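Local coordinates for protein succinyl-CoA ligase (ADP-forming) subunit alpha (Methanosaeta concilii, PDB 6HXI) that joins a CoA-ligase module to a largely helical, citrate-synthase-like C-terminal module in a single chain, and binds coenzyme A, at residues I359-D362 against L367-A370; L391-E396 against L569-G574. All coordinates share one frame; numbering follows the deposited sequence.

Interaction 1 of 2, residues I359-D362 against L367-A370; sequences ISDD and LLYA
Asp361 and Leu368 form the hydrogen-bonded pair of a small antiparallel beta hairpin, in which the loop 362-367 leads from strand 360-361 into strand 368-369. Two backbone bonds join this pair: Asp361 N gives to Leu368 O at 3.0 Å, and Leu368 N gives to Asp361 O at 2.9 Å. At the end far from the turn Ala370 N adds a third, reaching Ile359 O at 2.7 Å.

The Leu368 side chain shares a sheet face with Asp361. Its CB packs 4.2 Å from Asp361 CB, and CG, set anti to the carbonyl carbon and beside the backbone N (chi1 -58°), is thereby kept 4.0 Å from Asp361 O. Beyond CG the branches part: CD1 stays about 4.2 Å from Asp361 CB, while CD2 turns away from that strand. Leucine thus lends hydrocarbon to the pair, and Asp361 carries its carboxylate along the chain, where OD1 accepts a bond from Ser363 N in the turn.

Ser360 and Tyr369, the non-hydrogen-bonded pair, occupy the other face. Their hydroxyls suit a subunit interface: Ser360 OG bonds to Asp414 and Tyr369 OH to Gln410 O, both of the second subunit. The strand pairing also brings Ser360 CA to 3.1 Å from Leu368 O in a CA-H...O contact, and Ser360 CB lies 3.4 Å from that same oxygen.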
ATOM      1  N   ILE B 359      18.295  10.902  12.108  1.00 25.88           N
ATOM      2  CA  ILE B 359      17.308  10.722  13.191  1.00 25.61           C
ATOM      3  C   ILE B 359      17.546   9.528  14.124  1.00 28.36           C
ATOM      4  O   ILE B 359      16.978   9.497  15.198  1.00 27.91           O
ATOM      5  CB  ILE B 359      15.861  10.677  12.601  1.00 27.63           C
ATOM      6  CG1 ILE B 359      15.643   9.478  11.663  1.00 26.74           C
ATOM      7  CG2 ILE B 359      15.510  12.000  11.904  1.00 27.75           C
ATOM      8  CD1 ILE B 359      14.229   8.960  11.669  1.00 31.24           C
ATOM      9  N   SER B 360      18.290   8.526  13.700  1.00 24.93           N
ATOM     10  CA  SER B 360      18.467   7.344  14.531  1.00 25.22           C
ATOM     11  C   SER B 360      19.701   6.626  14.120  1.00 28.26           C
ATOM     12  O   SER B 360      20.125   6.729  12.984  1.00 31.50           O
ATOM     13  CB  SER B 360      17.253   6.415  14.420  1.00 25.95           C
ATOM     14  OG  SER B 360      17.222   5.934  13.090  1.00 34.13           O
ATOM     15  N   ASP B 361      20.250   5.845  15.013  1.00 26.76           N
ATOM     16  CA  ASP B 361      21.496   5.129  14.793  1.00 25.23           C
ATOM     17  C   ASP B 361      21.495   3.858  15.608  1.00 29.04           C
ATOM     18  O   ASP B 361      21.511   3.901  16.856  1.00 27.20           O
ATOM     19  CB  ASP B 361      22.681   6.050  15.193  1.00 27.10           C
ATOM     20  CG  ASP B 361      24.052   5.515  14.829  1.00 39.54           C
ATOM     21  OD1 ASP B 361      24.135   4.338  14.397  1.00 38.66           O
ATOM     22  OD2 ASP B 361      25.042   6.268  14.981  1.00 44.42           O
ATOM     23  N   ASP B 362      21.510   2.729  14.901  1.00 25.22           N
ATOM     24  CA  ASP B 362      21.551   1.389  15.490  1.00 27.88           C
ATOM     25  C   ASP B 362      22.970   0.750  15.403  1.00 35.34           C
ATOM     26  O   ASP B 362      23.141  -0.402  15.797  1.00 37.23           O
ATOM     27  CB  ASP B 362      20.551   0.509  14.764  1.00 30.55           C
ATOM     28  CG  ASP B 362      20.980   0.227  13.298  1.00 48.26           C
ATOM     29  OD1 ASP B 362      21.228   1.234  12.515  1.00 45.06           O
ATOM     30  OD2 ASP B 362      21.111  -0.969  12.943  1.00 58.91           O
ATOM     31  N   LEU B 367      20.991   1.723  20.648  1.00 31.08           N
ATOM     32  CA  LEU B 367      20.136   2.446  19.730  1.00 28.01           C
ATOM     33  C   LEU B 367      19.987   3.894  20.181  1.00 30.49           C
ATOM     34  O   LEU B 367      19.790   4.158  21.375  1.00 29.73           O
ATOM     35  CB  LEU B 367      18.766   1.736  19.704  1.00 28.17           C
ATOM     36  CG  LEU B 367      17.671   2.322  18.854  1.00 30.96           C
ATOM     37  CD1 LEU B 367      18.075   2.329  17.362  1.00 28.07           C
ATOM     38  CD2 LEU B 367      16.390   1.560  19.070  1.00 36.11           C
ATOM     39  N   LEU B 368      20.143   4.850  19.231  1.00 26.86           N
ATOM     40  CA  LEU B 368      20.017   6.287  19.481  1.00 25.66           C
ATOM     41  C   LEU B 368      18.830   6.831  18.700  1.00 31.48           C
ATOM     42  O   LEU B 368      18.649   6.466  17.523  1.00 29.00           O
ATOM     43  CB  LEU B 368      21.288   7.015  18.983  1.00 26.19           C
ATOM     44  CG  LEU B 368      22.641   6.616  19.542  1.00 31.54           C
ATOM     45  CD1 LEU B 368      23.713   7.537  18.996  1.00 33.19           C
ATOM     46  CD2 LEU B 368      22.692   6.778  21.059  1.00 31.43           C
ATOM     47  N   TYR B 369      18.028   7.698  19.329  1.00 29.69           N
ATOM     48  CA  TYR B 369      16.932   8.401  18.652  1.00 28.55           C
ATOM     49  C   TYR B 369      17.364   9.843  18.714  1.00 31.83           C
ATOM     50  O   TYR B 369      17.406  10.391  19.802  1.00 29.79           O
ATOM     51  CB  TYR B 369      15.562   8.265  19.400  1.00 27.70           C
ATOM     52  CG  TYR B 369      14.914   6.897  19.397  1.00 27.32           C
ATOM     53  CD1 TYR B 369      15.277   5.925  18.447  1.00 28.86           C
ATOM     54  CD2 TYR B 369      13.800   6.638  20.188  1.00 26.22           C
ATOM     55  CE1 TYR B 369      14.596   4.709  18.366  1.00 24.67           C
ATOM     56  CE2 TYR B 369      13.120   5.425  20.115  1.00 24.46           C
ATOM     57  CZ  TYR B 369      13.511   4.472  19.200  1.00 25.87           C
ATOM     58  OH  TYR B 369      12.852   3.281  19.221  1.00 27.26           O
ATOM     59  N   ALA B 370      17.728  10.434  17.563  1.00 31.04           N
ATOM     60  CA  ALA B 370      18.194  11.825  17.402  1.00 31.57           C
ATOM     61  C   ALA B 370      19.374  12.098  18.324  1.00 33.02           C
ATOM     62  O   ALA B 370      19.429  13.122  18.976  1.00 32.58           O
ATOM     63  CB  ALA B 370      17.048  12.835  17.646  1.00 31.33           C
TER

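Interaction 2 of 2, residues L391-E396 against L569-G574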
ATOM      1  N   LEU B 391      12.290  11.681  16.807  1.00 26.35           N
ATOM      2  CA  LEU B 391      12.333  11.047  15.478  1.00 24.66           C
ATOM      3  C   LEU B 391      11.801  11.878  14.347  1.00 26.68           C
ATOM      4  O   LEU B 391      12.300  11.730  13.236  1.00 22.61           O
ATOM      5  CB  LEU B 391      11.639   9.679  15.536  1.00 24.01           C
ATOM      6  CG  LEU B 391      12.416   8.651  16.406  1.00 28.30           C
ATOM      7  CD1 LEU B 391      11.647   7.382  16.540  1.00 30.11           C
ATOM      8  CD2 LEU B 391      13.824   8.356  15.826  1.00 28.09           C
ATOM      9  N   TRP B 392      10.802  12.757  14.589  1.00 24.49           N
ATOM     10  CA  TRP B 392      10.266  13.592  13.518  1.00 24.50           C
ATOM     11  C   TRP B 392      10.800  15.030  13.561  1.00 31.91           C
ATOM     12  O   TRP B 392      11.031  15.601  12.507  1.00 31.58           O
ATOM     13  CB  TRP B 392       8.725  13.658  13.544  1.00 24.03           C
ATOM     14  CG  TRP B 392       7.987  12.360  13.357  1.00 23.41           C
ATOM     15  CD1 TRP B 392       8.502  11.093  13.388  1.00 25.14           C
ATOM     16  CD2 TRP B 392       6.569  12.216  13.261  1.00 22.67           C
ATOM     17  NE1 TRP B 392       7.493  10.171  13.323  1.00 23.58           N
ATOM     18  CE2 TRP B 392       6.289  10.834  13.257  1.00 24.68           C
ATOM     19  CE3 TRP B 392       5.496  13.133  13.202  1.00 25.00           C
ATOM     20  CZ2 TRP B 392       4.982  10.336  13.169  1.00 24.33           C
ATOM     21  CZ3 TRP B 392       4.202  12.641  13.044  1.00 25.73           C
ATOM     22  CH2 TRP B 392       3.950  11.260  13.074  1.00 25.70           C
ATOM     23  N   PHE B 393      10.904  15.664  14.743  1.00 29.53           N
ATOM     24  CA  PHE B 393      11.307  17.079  14.749  1.00 29.38           C
ATOM     25  C   PHE B 393      12.720  17.285  15.190  1.00 33.98           C
ATOM     26  O   PHE B 393      13.203  18.416  15.142  1.00 33.33           O
ATOM     27  CB  PHE B 393      10.340  17.954  15.564  1.00 31.21           C
ATOM     28  CG  PHE B 393       8.890  17.761  15.204  1.00 33.91           C
ATOM     29  CD1 PHE B 393       8.134  16.738  15.788  1.00 38.15           C
ATOM     30  CD2 PHE B 393       8.266  18.600  14.298  1.00 36.61           C
ATOM     31  CE1 PHE B 393       6.795  16.538  15.439  1.00 37.11           C
ATOM     32  CE2 PHE B 393       6.917  18.409  13.962  1.00 38.72           C
ATOM     33  CZ  PHE B 393       6.203  17.373  14.525  1.00 36.50           C
ATOM     34  N   LYS B 394      13.393  16.191  15.588  1.00 31.29           N
ATOM     35  CA  LYS B 394      14.757  16.196  16.147  1.00 32.00           C
ATOM     36  C   LYS B 394      14.835  17.176  17.335  1.00 34.50           C
ATOM     37  O   LYS B 394      15.725  18.006  17.409  1.00 33.90           O
ATOM     38  CB  LYS B 394      15.818  16.442  15.061  1.00 33.22           C
ATOM     39  CG  LYS B 394      15.952  15.269  14.103  1.00 36.09           C
ATOM     40  CD  LYS B 394      17.176  15.377  13.210  1.00 35.20           C
ATOM     41  CE  LYS B 394      17.044  16.476  12.209  1.00 31.68           C
ATOM     42  NZ  LYS B 394      18.340  16.770  11.542  1.00 38.50           N
ATOM     43  N   LYS B 395      13.801  17.125  18.209  1.00 31.36           N
ATOM     44  CA  LYS B 395      13.688  17.988  19.373  1.00 30.89           C
ATOM     45  C   LYS B 395      13.354  17.233  20.628  1.00 32.60           C
ATOM     46  O   LYS B 395      12.589  16.291  20.603  1.00 30.06           O
ATOM     47  CB  LYS B 395      12.598  19.067  19.182  1.00 34.64           C
ATOM     48  CG  LYS B 395      12.845  20.053  18.051  1.00 45.46           C
ATOM     49  CD  LYS B 395      13.905  21.069  18.405  1.00 47.86           C
ATOM     50  CE  LYS B 395      14.579  21.574  17.153  1.00 55.43           C
ATOM     51  NZ  LYS B 395      13.645  22.277  16.250  1.00 68.75           N
ATOM     52  N   GLU B 396      13.854  17.730  21.746  1.00 30.31           N
ATOM     53  CA  GLU B 396      13.501  17.256  23.070  1.00 30.90           C
ATOM     54  C   GLU B 396      12.380  18.219  23.422  1.00 33.87           C
ATOM     55  O   GLU B 396      12.630  19.385  23.670  1.00 33.36           O
ATOM     56  CB  GLU B 396      14.692  17.360  24.039  1.00 31.81           C
ATOM     57  CG  GLU B 396      14.385  16.667  25.363  1.00 40.74           C
ATOM     58  CD  GLU B 396      15.542  16.262  26.263  1.00 64.28           C
ATOM     59  OE1 GLU B 396      15.262  15.622  27.306  1.00 59.06           O
ATOM     60  OE2 GLU B 396      16.716  16.557  25.927  1.00 51.18           O
ATOM     61  N   LEU B 569       5.870  19.677   4.228  1.00 37.09           N
ATOM     62  CA  LEU B 569       6.299  18.269   4.158  1.00 36.01           C
ATOM     63  C   LEU B 569       5.249  17.242   4.621  1.00 43.57           C
ATOM     64  O   LEU B 569       5.415  16.047   4.362  1.00 43.77           O
ATOM     65  CB  LEU B 569       7.649  18.025   4.850  1.00 34.73           C
ATOM     66  CG  LEU B 569       8.869  18.781   4.278  1.00 38.41           C
ATOM     67  CD1 LEU B 569      10.163  18.218   4.852  1.00 36.35           C
ATOM     68  CD2 LEU B 569       8.929  18.704   2.743  1.00 39.23           C
ATOM     69  N   GLY B 570       4.172  17.706   5.238  1.00 40.13           N
ATOM     70  CA  GLY B 570       3.066  16.835   5.617  1.00 38.74           C
ATOM     71  C   GLY B 570       3.262  16.041   6.881  1.00 39.86           C
ATOM     72  O   GLY B 570       2.700  14.953   7.011  1.00 40.06           O
ATOM     73  N   TYR B 571       4.008  16.609   7.855  1.00 33.32           N
ATOM     74  CA  TYR B 571       4.221  16.027   9.181  1.00 31.24           C
ATOM     75  C   TYR B 571       2.869  15.735   9.816  1.00 33.79           C
ATOM     76  O   TYR B 571       2.680  14.693  10.431  1.00 35.19           O
ATOM     77  CB  TYR B 571       4.944  17.039  10.057  1.00 32.99           C
ATOM     78  CG  TYR B 571       6.431  17.172   9.826  1.00 34.13           C
ATOM     79  CD1 TYR B 571       6.926  17.782   8.677  1.00 37.24           C
ATOM     80  CD2 TYR B 571       7.337  16.804  10.804  1.00 34.31           C
ATOM     81  CE1 TYR B 571       8.296  18.003   8.503  1.00 36.71           C
ATOM     82  CE2 TYR B 571       8.707  17.026  10.643  1.00 35.32           C
ATOM     83  CZ  TYR B 571       9.182  17.596   9.476  1.00 39.27           C
ATOM     84  OH  TYR B 571      10.524  17.812   9.308  1.00 39.87           O
ATOM     85  N   LEU B 572       1.926  16.631   9.602  1.00 30.91           N
ATOM     86  CA  LEU B 572       0.554  16.591  10.122  1.00 32.98           C
ATOM     87  C   LEU B 572      -0.267  15.475   9.516  1.00 36.59           C
ATOM     88  O   LEU B 572      -1.072  14.887  10.229  1.00 37.55           O
ATOM     89  CB  LEU B 572      -0.117  17.961   9.957  1.00 33.83           C
ATOM     90  CG  LEU B 572       0.023  18.927  11.165  1.00 40.55           C
ATOM     91  CD1 LEU B 572       1.419  18.979  11.710  1.00 42.12           C
ATOM     92  CD2 LEU B 572      -0.431  20.325  10.798  1.00 44.78           C
ATOM     93  N   ASN B 573      -0.017  15.108   8.232  1.00 32.29           N
ATOM     94  CA  ASN B 573      -0.659  13.947   7.633  1.00 31.80           C
ATOM     95  C   ASN B 573      -0.130  12.681   8.288  1.00 33.10           C
ATOM     96  O   ASN B 573      -0.896  11.744   8.482  1.00 33.00           O
ATOM     97  CB  ASN B 573      -0.451  13.891   6.110  1.00 42.99           C
ATOM     98  CG  ASN B 573      -1.335  14.866   5.396  1.00 77.80           C
ATOM     99  OD1 ASN B 573      -1.055  16.066   5.354  1.00 70.50           O
ATOM    100  ND2 ASN B 573      -2.480  14.393   4.920  1.00 79.99           N
ATOM    101  N   GLY B 574       1.153  12.677   8.648  1.00 26.22           N
ATOM    102  CA  GLY B 574       1.776  11.570   9.353  1.00 24.10           C
ATOM    103  C   GLY B 574       1.175  11.345  10.726  1.00 30.27           C
ATOM    104  O   GLY B 574       0.960  10.202  11.120  1.00 30.75           O
TER
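This is an aromatic contact between helices, made by Trp392 and Phe393, late in helix 383-393, against Tyr571 and Gly574 in the first turn of helix 571-594, within the citrate-synthase-like part of the chain. Tyr571 meets both of its partners on the side facing helix 383-393. Its ring edge meets the backbone of Trp392, with CE2 3.3 Å from Trp392 O and the oxygen near the ring plane, while the Phe393 ring lies beside it. The Phe393 and Tyr571 planes differ by 27° and their centroids are 5.2 Å apart, yet the rings are slid so far that they barely overlap; the touch is mainly Phe393 CE2 against Tyr571 CD2, at 3.6 Å. Tyr571 CG stands anti to its own carbonyl carbon (chi1 -78°), a setting that carries the ring across toward helix 383-393.

Trp392 sets the far corner of its six-membered ring against the other helix. CH2 comes 3.6 Å from Gly574 C and CZ3 3.7 Å from Tyr571 O, an approach to the main chain made easy by the absence of a side chain on Gly574. The indole continues onto Leu575 and Leu578. Gly570 closes helix 560-569 in a Schellman motif and precedes helix 571-594 as its N-cap residue.

The polar tips are used across the subunit boundary, Trp392 NE1 bonding to Ile582 O and Tyr571 OH to Arg593, both of the second subunit. Within the chain, cohesion therefore rests on van der Waals contact, probably helped by the slightly positive C-H edge of Tyr571 facing the carbonyl oxygen of Trp392.

In the fold
Both contacts are buried, but they hold the fold in different ways. Interaction 1 is local, tying together two short strands joined by a six-residue loop through backbone hydrogen bonds; interaction 2 brings together helices more than 170 residues apart in sequence, through rings. Interaction 1 lies about 20 Å from the centre of the chain and interaction 2 about 32 Å, measured from their own centres. They meet directly through Leu391, whose CD2 is 3.4 Å from Ile359 O and also packs on the Tyr369 ring, so helix 383-393 belongs to both neighbourhoods. Arg593 of the second subunit likewise reaches both, packing on Ile359 and bonding to Tyr571.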